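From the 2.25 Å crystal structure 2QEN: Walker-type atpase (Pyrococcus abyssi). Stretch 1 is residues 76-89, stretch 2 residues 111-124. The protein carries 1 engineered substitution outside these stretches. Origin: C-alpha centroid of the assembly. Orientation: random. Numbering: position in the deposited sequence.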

ATOM      1  N   GLU A  76     -19.971  -4.495  -8.497  1.00 28.51           N
ATOM      2  CA  GLU A  76     -19.027  -5.128  -7.573  1.00 28.18           C
ATOM      3  C   GLU A  76     -18.491  -4.157  -6.524  1.00 28.13           C
ATOM      4  O   GLU A  76     -18.413  -4.495  -5.341  1.00 28.47           O
ATOM      5  CB  GLU A  76     -17.867  -5.751  -8.356  1.00 28.23           C
ATOM      6  CG  GLU A  76     -18.188  -7.109  -8.977  1.00 28.15           C
ATOM      7  CD  GLU A  76     -17.272  -7.476 -10.135  1.00 28.01           C
ATOM      8  OE1 GLU A  76     -16.365  -6.681 -10.457  1.00 27.64           O
ATOM      9  OE2 GLU A  76     -17.466  -8.564 -10.729  1.00 28.82           O
ATOM     10  N   LEU A  77     -18.106  -2.963  -6.971  1.00 27.89           N
ATOM     11  CA  LEU A  77     -17.633  -1.918  -6.089  1.00 27.92           C
ATOM     12  C   LEU A  77     -18.726  -1.571  -5.089  1.00 27.71           C
ATOM     13  O   LEU A  77     -18.475  -1.495  -3.890  1.00 27.58           O
ATOM     14  CB  LEU A  77     -17.259  -0.665  -6.894  1.00 28.06           C
ATOM     15  CG  LEU A  77     -16.135   0.277  -6.410  1.00 28.94           C
ATOM     16  CD1 LEU A  77     -16.415   1.709  -6.826  1.00 27.94           C
ATOM     17  CD2 LEU A  77     -15.826   0.227  -4.917  1.00 27.46           C
ATOM     18  N   ILE A  78     -19.940  -1.359  -5.583  1.00 27.91           N
ATOM     19  CA  ILE A  78     -21.061  -0.998  -4.704  1.00 28.49           C
ATOM     20  C   ILE A  78     -21.371  -2.117  -3.686  1.00 28.32           C
ATOM     21  O   ILE A  78     -21.553  -1.839  -2.492  1.00 28.43           O
ATOM     22  CB  ILE A  78     -22.297  -0.493  -5.495  1.00 28.34           C
ATOM     23  CG1 ILE A  78     -21.907   0.797  -6.243  1.00 29.41           C
ATOM     24  CG2 ILE A  78     -23.473  -0.241  -4.555  1.00 28.22           C
ATOM     25  CD1 ILE A  78     -22.990   1.427  -7.047  1.00 31.21           C
ATOM     26  N   LYS A  79     -21.372  -3.362  -4.155  1.00 27.69           N
ATOM     27  CA  LYS A  79     -21.569  -4.523  -3.278  1.00 28.31           C
ATOM     28  C   LYS A  79     -20.504  -4.581  -2.161  1.00 28.44           C
ATOM     29  O   LYS A  79     -20.820  -4.946  -1.021  1.00 28.12           O
ATOM     30  CB  LYS A  79     -21.596  -5.837  -4.090  1.00 27.79           C
ATOM     31  CG  LYS A  79     -22.090  -7.063  -3.308  1.00 28.38           C
ATOM     32  CD  LYS A  79     -22.064  -8.352  -4.157  1.00 28.37           C
ATOM     33  CE  LYS A  79     -22.194  -9.610  -3.283  1.00 29.04           C
ATOM     34  NZ  LYS A  79     -22.189 -10.900  -4.064  1.00 28.48           N
ATOM     35  N   GLU A  80     -19.260  -4.219  -2.499  1.00 28.82           N
ATOM     36  CA  GLU A  80     -18.145  -4.134  -1.524  1.00 29.47           C
ATOM     37  C   GLU A  80     -18.295  -2.985  -0.504  1.00 29.15           C
ATOM     38  O   GLU A  80     -18.012  -3.162   0.674  1.00 29.21           O
ATOM     39  CB  GLU A  80     -16.782  -4.073  -2.237  1.00 29.35           C
ATOM     40  CG  GLU A  80     -15.557  -4.140  -1.319  1.00 31.71           C
ATOM     41  CD  GLU A  80     -15.351  -5.500  -0.642  1.00 36.20           C
ATOM     42  OE1 GLU A  80     -15.797  -6.544  -1.186  1.00 37.38           O
ATOM     43  OE2 GLU A  80     -14.714  -5.526   0.440  1.00 38.86           O
ATOM     44  N   LEU A  81     -18.728  -1.815  -0.954  1.00 29.59           N
ATOM     45  CA  LEU A  81     -19.119  -0.734  -0.031  1.00 30.16           C
ATOM     46  C   LEU A  81     -20.208  -1.182   0.950  1.00 30.26           C
ATOM     47  O   LEU A  81     -20.125  -0.899   2.147  1.00 30.32           O
ATOM     48  CB  LEU A  81     -19.605   0.490  -0.797  1.00 29.86           C
ATOM     49  CG  LEU A  81     -18.565   1.376  -1.482  1.00 31.47           C
ATOM     50  CD1 LEU A  81     -19.169   2.106  -2.682  1.00 30.15           C
ATOM     51  CD2 LEU A  81     -17.991   2.371  -0.488  1.00 32.53           C
ATOM     52  N   GLN A  82     -21.216  -1.881   0.429  1.00 30.41           N
ATOM     53  CA  GLN A  82     -22.306  -2.415   1.237  1.00 30.83           C
ATOM     54  C   GLN A  82     -21.828  -3.399   2.301  1.00 31.44           C
ATOM     55  O   GLN A  82     -22.209  -3.281   3.469  1.00 31.25           O
ATOM     56  CB  GLN A  82     -23.353  -3.092   0.349  1.00 30.99           C
ATOM     57  CG  GLN A  82     -24.250  -2.127  -0.425  1.00 30.29           C
ATOM     58  CD  GLN A  82     -25.180  -2.847  -1.384  1.00 30.18           C
ATOM     59  OE1 GLN A  82     -24.795  -3.817  -2.038  1.00 28.98           O
ATOM     60  NE2 GLN A  82     -26.413  -2.378  -1.469  1.00 29.26           N
ATOM     61  N   SER A  83     -20.997  -4.363   1.900  1.00 32.05           N
ATOM     62  CA  SER A  83     -20.557  -5.412   2.820  1.00 33.08           C
ATOM     63  C   SER A  83     -19.512  -4.921   3.825  1.00 33.21           C
ATOM     64  O   SER A  83     -19.404  -5.466   4.913  1.00 33.25           O
ATOM     65  CB  SER A  83     -20.060  -6.651   2.066  1.00 33.12           C
ATOM     66  OG  SER A  83     -18.868  -6.379   1.349  1.00 35.28           O
ATOM     67  N   THR A  84     -18.761  -3.889   3.467  1.00 33.74           N
ATOM     68  CA  THR A  84     -17.726  -3.360   4.356  1.00 35.10           C
ATOM     69  C   THR A  84     -18.311  -2.550   5.515  1.00 34.96           C
ATOM     70  O   THR A  84     -17.763  -2.547   6.616  1.00 34.76           O
ATOM     71  CB  THR A  84     -16.659  -2.537   3.586  1.00 34.96           C
ATOM     72  OG1 THR A  84     -16.087  -3.353   2.557  1.00 36.89           O
ATOM     73  CG2 THR A  84     -15.539  -2.124   4.508  1.00 36.65           C
ATOM     74  N   ILE A  85     -19.417  -1.865   5.261  1.00 35.49           N
ATOM     75  CA  ILE A  85     -20.096  -1.103   6.308  1.00 36.14           C
ATOM     76  C   ILE A  85     -21.133  -1.935   7.058  1.00 36.16           C
ATOM     77  O   ILE A  85     -21.761  -1.443   7.991  1.00 36.72           O
ATOM     78  CB  ILE A  85     -20.709   0.232   5.767  1.00 36.56           C
ATOM     79  CG1 ILE A  85     -20.862   1.268   6.893  1.00 36.80           C
ATOM     80  CG2 ILE A  85     -22.006  -0.010   5.016  1.00 35.26           C
ATOM     81  CD1 ILE A  85     -21.009   2.702   6.384  1.00 36.55           C
ATOM     82  N   SER A  86     -21.303  -3.194   6.654  1.00 36.16           N
ATOM     83  CA  SER A  86     -22.246  -4.111   7.314  1.00 35.82           C
ATOM     84  C   SER A  86     -21.540  -5.087   8.274  1.00 35.59           C
ATOM     85  O   SER A  86     -20.349  -5.347   8.108  1.00 35.25           O
ATOM     86  CB  SER A  86     -23.074  -4.863   6.265  1.00 35.96           C
ATOM     87  OG  SER A  86     -23.874  -3.951   5.513  1.00 36.16           O
ATOM     88  N   PRO A  87     -22.252  -5.592   9.313  1.00 35.54           N
ATOM     89  CA  PRO A  87     -23.587  -5.188   9.775  1.00 35.56           C
ATOM     90  C   PRO A  87     -23.560  -3.754  10.287  1.00 35.53           C
ATOM     91  O   PRO A  87     -22.739  -3.413  11.139  1.00 35.59           O
ATOM     92  CB  PRO A  87     -23.891  -6.168  10.920  1.00 35.59           C
ATOM     93  CG  PRO A  87     -22.565  -6.693  11.352  1.00 35.80           C
ATOM     94  CD  PRO A  87     -21.704  -6.698  10.123  1.00 35.44           C
ATOM     95  N   PHE A  88     -24.438  -2.918   9.744  1.00 35.52           N
ATOM     96  CA  PHE A  88     -24.449  -1.505  10.089  1.00 35.50           C
ATOM     97  C   PHE A  88     -24.872  -1.231  11.541  1.00 35.58           C
ATOM     98  O   PHE A  88     -24.469  -0.229  12.124  1.00 35.32           O
ATOM     99  CB  PHE A  88     -25.296  -0.700   9.091  1.00 35.46           C
ATOM    100  CG  PHE A  88     -25.166   0.792   9.255  1.00 35.34           C
ATOM    101  CD1 PHE A  88     -23.905   1.389   9.355  1.00 35.01           C
ATOM    102  CD2 PHE A  88     -26.295   1.596   9.335  1.00 34.47           C
ATOM    103  CE1 PHE A  88     -23.780   2.763   9.525  1.00 35.69           C
ATOM    104  CE2 PHE A  88     -26.175   2.967   9.501  1.00 34.79           C
ATOM    105  CZ  PHE A  88     -24.916   3.552   9.597  1.00 34.91           C
ATOM    106  N   GLN A  89     -25.666  -2.129  12.120  1.00 35.94           N
ATOM    107  CA  GLN A  89     -26.069  -2.013  13.523  1.00 36.51           C
ATOM    108  C   GLN A  89     -24.879  -2.071  14.493  1.00 36.57           C
ATOM    109  O   GLN A  89     -24.889  -1.416  15.536  1.00 36.46           O
ATOM    110  CB  GLN A  89     -27.104  -3.081  13.872  1.00 36.72           C
ATOM    111  CG  GLN A  89     -28.522  -2.715  13.492  1.00 37.83           C
ATOM    112  CD  GLN A  89     -29.493  -3.843  13.755  1.00 40.06           C
ATOM    113  OE1 GLN A  89     -29.505  -4.848  13.038  1.00 41.28           O
ATOM    114  NE2 GLN A  89     -30.313  -3.689  14.788  1.00 40.03           N
TER
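Stretch 2 111-124: LSLREVFRELNDLG

Two helices that run the same way can pack through largely apolar side chains, without a hydrogen bond between them, and this pair is a compact example. Stretch 2 enters in extended conformation at Leu111 and Ser112, then turns into a helix from Leu113 onward. Ser112 caps it: Ser112 OG accepts from Glu115 N at 3.1 Å, while Ser112 N donates to Glu115 OE1 at 3.1 Å. This helix lies nearly parallel to helix 76-84, crossing it at 21° with a closest axial approach of 11.3 Å, a spacing wide enough for side chains to fill.

Ile78 covers the most surface. Ile78 CD1 lies 3.3 Å from Leu111 O, Ile78 CG2 3.9 Å from Leu111 CD1, and Ile78 CG1 3.8 Å from Leu113 CD2, so one side chain spans the entry into the second helix. One turn on, Leu81 CD1 sits 4.1 Å from Val116 CG1 and 4.1 Å from Phe117 CE1, meeting the phenylalanine at its ring edge. The backbones diverge along the stretches, from 7.2 Å between Ile78 CA and Leu113 CA to 10.2 Å between Ile85 CA and Leu120 CA, yet side chains still meet: Ile85 CD1 approaches Leu120 CD2 at 3.8 Å, and Phe88 CZ meets Leu123 CD2 at 3.9 Å. No hydrogen bond crosses the interface.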

ATOM      1  N   LEU A 111     -28.095   1.101  -7.938  1.00 33.56           N
ATOM      2  CA  LEU A 111     -27.525   2.229  -7.184  1.00 32.99           C
ATOM      3  C   LEU A 111     -26.438   2.952  -7.983  1.00 32.50           C
ATOM      4  O   LEU A 111     -25.677   2.320  -8.710  1.00 32.57           O
ATOM      5  CB  LEU A 111     -26.924   1.753  -5.845  1.00 32.91           C
ATOM      6  CG  LEU A 111     -27.826   1.467  -4.637  1.00 32.94           C
ATOM      7  CD1 LEU A 111     -27.097   0.651  -3.578  1.00 32.31           C
ATOM      8  CD2 LEU A 111     -28.377   2.756  -4.037  1.00 32.19           C
ATOM      9  N   SER A 112     -26.368   4.273  -7.842  1.00 31.65           N
ATOM     10  CA  SER A 112     -25.238   5.039  -8.365  1.00 30.90           C
ATOM     11  C   SER A 112     -24.200   5.292  -7.265  1.00 30.90           C
ATOM     12  O   SER A 112     -24.522   5.300  -6.073  1.00 30.82           O
ATOM     13  CB  SER A 112     -25.697   6.361  -8.990  1.00 30.90           C
ATOM     14  OG  SER A 112     -25.913   7.368  -8.023  1.00 30.16           O
ATOM     15  N   LEU A 113     -22.952   5.494  -7.677  1.00 30.23           N
ATOM     16  CA  LEU A 113     -21.882   5.817  -6.752  1.00 29.94           C
ATOM     17  C   LEU A 113     -22.141   7.113  -5.992  1.00 29.51           C
ATOM     18  O   LEU A 113     -21.856   7.211  -4.804  1.00 28.70           O
ATOM     19  CB  LEU A 113     -20.551   5.904  -7.500  1.00 30.29           C
ATOM     20  CG  LEU A 113     -19.948   4.612  -8.052  1.00 30.54           C
ATOM     21  CD1 LEU A 113     -18.772   4.993  -8.914  1.00 32.61           C
ATOM     22  CD2 LEU A 113     -19.512   3.669  -6.922  1.00 31.72           C
ATOM     23  N   ARG A 114     -22.675   8.104  -6.698  1.00 29.54           N
ATOM     24  CA  ARG A 114     -22.972   9.407  -6.132  1.00 30.07           C
ATOM     25  C   ARG A 114     -24.037   9.349  -5.028  1.00 29.89           C
ATOM     26  O   ARG A 114     -23.885   9.996  -3.994  1.00 29.27           O
ATOM     27  CB  ARG A 114     -23.429  10.331  -7.245  1.00 30.80           C
ATOM     28  CG  ARG A 114     -23.193  11.778  -6.980  1.00 32.05           C
ATOM     29  CD  ARG A 114     -22.639  12.440  -8.228  1.00 32.62           C
ATOM     30  NE  ARG A 114     -23.158  13.794  -8.330  1.00 35.63           N
ATOM     31  CZ  ARG A 114     -22.665  14.745  -9.115  1.00 35.65           C
ATOM     32  NH1 ARG A 114     -21.607  14.528  -9.887  1.00 35.66           N
ATOM     33  NH2 ARG A 114     -23.245  15.924  -9.111  1.00 37.22           N
ATOM     34  N   GLU A 115     -25.092   8.570  -5.275  1.00 29.66           N
ATOM     35  CA  GLU A 115     -26.172   8.244  -4.325  1.00 30.52           C
ATOM     36  C   GLU A 115     -25.609   7.702  -3.005  1.00 29.88           C
ATOM     37  O   GLU A 115     -25.957   8.187  -1.930  1.00 30.05           O
ATOM     38  CB  GLU A 115     -27.058   7.172  -4.969  1.00 30.40           C
ATOM     39  CG  GLU A 115     -28.466   7.014  -4.463  1.00 31.85           C
ATOM     40  CD  GLU A 115     -29.284   6.024  -5.326  1.00 32.81           C
ATOM     41  OE1 GLU A 115     -28.755   5.504  -6.354  1.00 34.50           O
ATOM     42  OE2 GLU A 115     -30.464   5.772  -4.980  1.00 35.61           O
ATOM     43  N   VAL A 116     -24.731   6.702  -3.112  1.00 29.62           N
ATOM     44  CA  VAL A 116     -24.068   6.067  -1.980  1.00 29.08           C
ATOM     45  C   VAL A 116     -23.207   7.059  -1.196  1.00 29.24           C
ATOM     46  O   VAL A 116     -23.264   7.102   0.040  1.00 29.00           O
ATOM     47  CB  VAL A 116     -23.184   4.867  -2.453  1.00 29.32           C
ATOM     48  CG1 VAL A 116     -22.246   4.364  -1.318  1.00 27.66           C
ATOM     49  CG2 VAL A 116     -24.060   3.730  -3.027  1.00 28.34           C
ATOM     50  N   PHE A 117     -22.421   7.854  -1.919  1.00 28.90           N
ATOM     51  CA  PHE A 117     -21.528   8.814  -1.286  1.00 29.46           C
ATOM     52  C   PHE A 117     -22.251   9.953  -0.573  1.00 29.75           C
ATOM     53  O   PHE A 117     -21.797  10.400   0.480  1.00 29.76           O
ATOM     54  CB  PHE A 117     -20.449   9.298  -2.267  1.00 29.83           C
ATOM     55  CG  PHE A 117     -19.251   8.369  -2.348  1.00 30.94           C
ATOM     56  CD1 PHE A 117     -19.428   6.988  -2.534  1.00 33.24           C
ATOM     57  CD2 PHE A 117     -17.960   8.855  -2.196  1.00 33.00           C
ATOM     58  CE1 PHE A 117     -18.314   6.112  -2.595  1.00 33.69           C
ATOM     59  CE2 PHE A 117     -16.836   7.982  -2.253  1.00 32.77           C
ATOM     60  CZ  PHE A 117     -17.026   6.617  -2.444  1.00 31.59           C
ATOM     61  N   ARG A 118     -23.379  10.392  -1.128  1.00 29.94           N
ATOM     62  CA  ARG A 118     -24.242  11.392  -0.488  1.00 31.40           C
ATOM     63  C   ARG A 118     -24.800  10.913   0.856  1.00 30.87           C
ATOM     64  O   ARG A 118     -24.767  11.653   1.834  1.00 31.16           O
ATOM     65  CB  ARG A 118     -25.397  11.811  -1.421  1.00 31.09           C
ATOM     66  CG  ARG A 118     -24.964  12.699  -2.588  1.00 32.83           C
ATOM     67  CD  ARG A 118     -26.181  13.287  -3.316  1.00 34.23           C
ATOM     68  NE  ARG A 118     -26.826  12.276  -4.157  1.00 40.31           N
ATOM     69  CZ  ARG A 118     -26.744  12.232  -5.486  1.00 41.74           C
ATOM     70  NH1 ARG A 118     -26.060  13.164  -6.146  1.00 43.39           N
ATOM     71  NH2 ARG A 118     -27.361  11.262  -6.159  1.00 40.49           N
ATOM     72  N   GLU A 119     -25.317   9.687   0.897  1.00 30.68           N
ATOM     73  CA  GLU A 119     -25.743   9.073   2.157  1.00 31.67           C
ATOM     74  C   GLU A 119     -24.621   8.963   3.211  1.00 30.53           C
ATOM     75  O   GLU A 119     -24.857   9.191   4.396  1.00 30.09           O
ATOM     76  CB  GLU A 119     -26.382   7.704   1.905  1.00 31.97           C
ATOM     77  CG  GLU A 119     -27.750   7.766   1.238  1.00 33.48           C
ATOM     78  CD  GLU A 119     -28.347   6.385   0.957  1.00 34.72           C
ATOM     79  OE1 GLU A 119     -28.273   5.501   1.846  1.00 37.82           O
ATOM     80  OE2 GLU A 119     -28.905   6.188  -0.156  1.00 40.05           O
ATOM     81  N   LEU A 120     -23.407   8.634   2.775  1.00 30.40           N
ATOM     82  CA  LEU A 120     -22.249   8.553   3.678  1.00 29.77           C
ATOM     83  C   LEU A 120     -21.828   9.918   4.217  1.00 29.64           C
ATOM     84  O   LEU A 120     -21.392  10.017   5.361  1.00 29.35           O
ATOM     85  CB  LEU A 120     -21.055   7.879   2.994  1.00 29.86           C
ATOM     86  CG  LEU A 120     -21.190   6.394   2.671  1.00 29.69           C
ATOM     87  CD1 LEU A 120     -19.925   5.907   1.954  1.00 28.18           C
ATOM     88  CD2 LEU A 120     -21.470   5.576   3.929  1.00 29.16           C
ATOM     89  N   ASN A 121     -21.958  10.955   3.385  1.00 29.88           N
ATOM     90  CA  ASN A 121     -21.757  12.340   3.803  1.00 30.07           C
ATOM     91  C   ASN A 121     -22.821  12.809   4.821  1.00 30.79           C
ATOM     92  O   ASN A 121     -22.496  13.539   5.759  1.00 30.15           O
ATOM     93  CB  ASN A 121     -21.731  13.277   2.586  1.00 29.52           C
ATOM     94  CG  ASN A 121     -21.401  14.719   2.963  1.00 28.81           C
ATOM     95  OD1 ASN A 121     -20.258  15.037   3.284  1.00 29.27           O
ATOM     96  ND2 ASN A 121     -22.399  15.595   2.924  1.00 26.48           N
ATOM     97  N   ASP A 122     -24.078  12.396   4.618  1.00 31.93           N
ATOM     98  CA  ASP A 122     -25.179  12.637   5.586  1.00 32.93           C
ATOM     99  C   ASP A 122     -24.841  12.018   6.943  1.00 33.33           C
ATOM    100  O   ASP A 122     -25.129  12.590   7.994  1.00 32.88           O
ATOM    101  CB  ASP A 122     -26.498  12.018   5.093  1.00 33.59           C
ATOM    102  CG  ASP A 122     -27.098  12.748   3.902  1.00 36.04           C
ATOM    103  OD1 ASP A 122     -26.615  13.851   3.545  1.00 40.55           O
ATOM    104  OD2 ASP A 122     -28.069  12.214   3.316  1.00 37.47           O
ATOM    105  N   LEU A 123     -24.220  10.839   6.901  1.00 33.66           N
ATOM    106  CA  LEU A 123     -23.767  10.154   8.100  1.00 34.39           C
ATOM    107  C   LEU A 123     -22.610  10.942   8.748  1.00 34.22           C
ATOM    108  O   LEU A 123     -22.567  11.113   9.980  1.00 33.73           O
ATOM    109  CB  LEU A 123     -23.375   8.715   7.742  1.00 34.58           C
ATOM    110  CG  LEU A 123     -22.801   7.725   8.759  1.00 36.13           C
ATOM    111  CD1 LEU A 123     -23.710   7.622   9.971  1.00 37.36           C
ATOM    112  CD2 LEU A 123     -22.618   6.351   8.099  1.00 35.19           C
ATOM    113  N   GLY A 124     -21.713  11.452   7.898  1.00 33.82           N
ATOM    114  CA  GLY A 124     -20.622  12.323   8.315  1.00 33.33           C
ATOM    115  C   GLY A 124     -21.095  13.570   9.040  1.00 33.06           C
ATOM    116  O   GLY A 124     -20.442  14.032   9.976  1.00 32.59           O
TER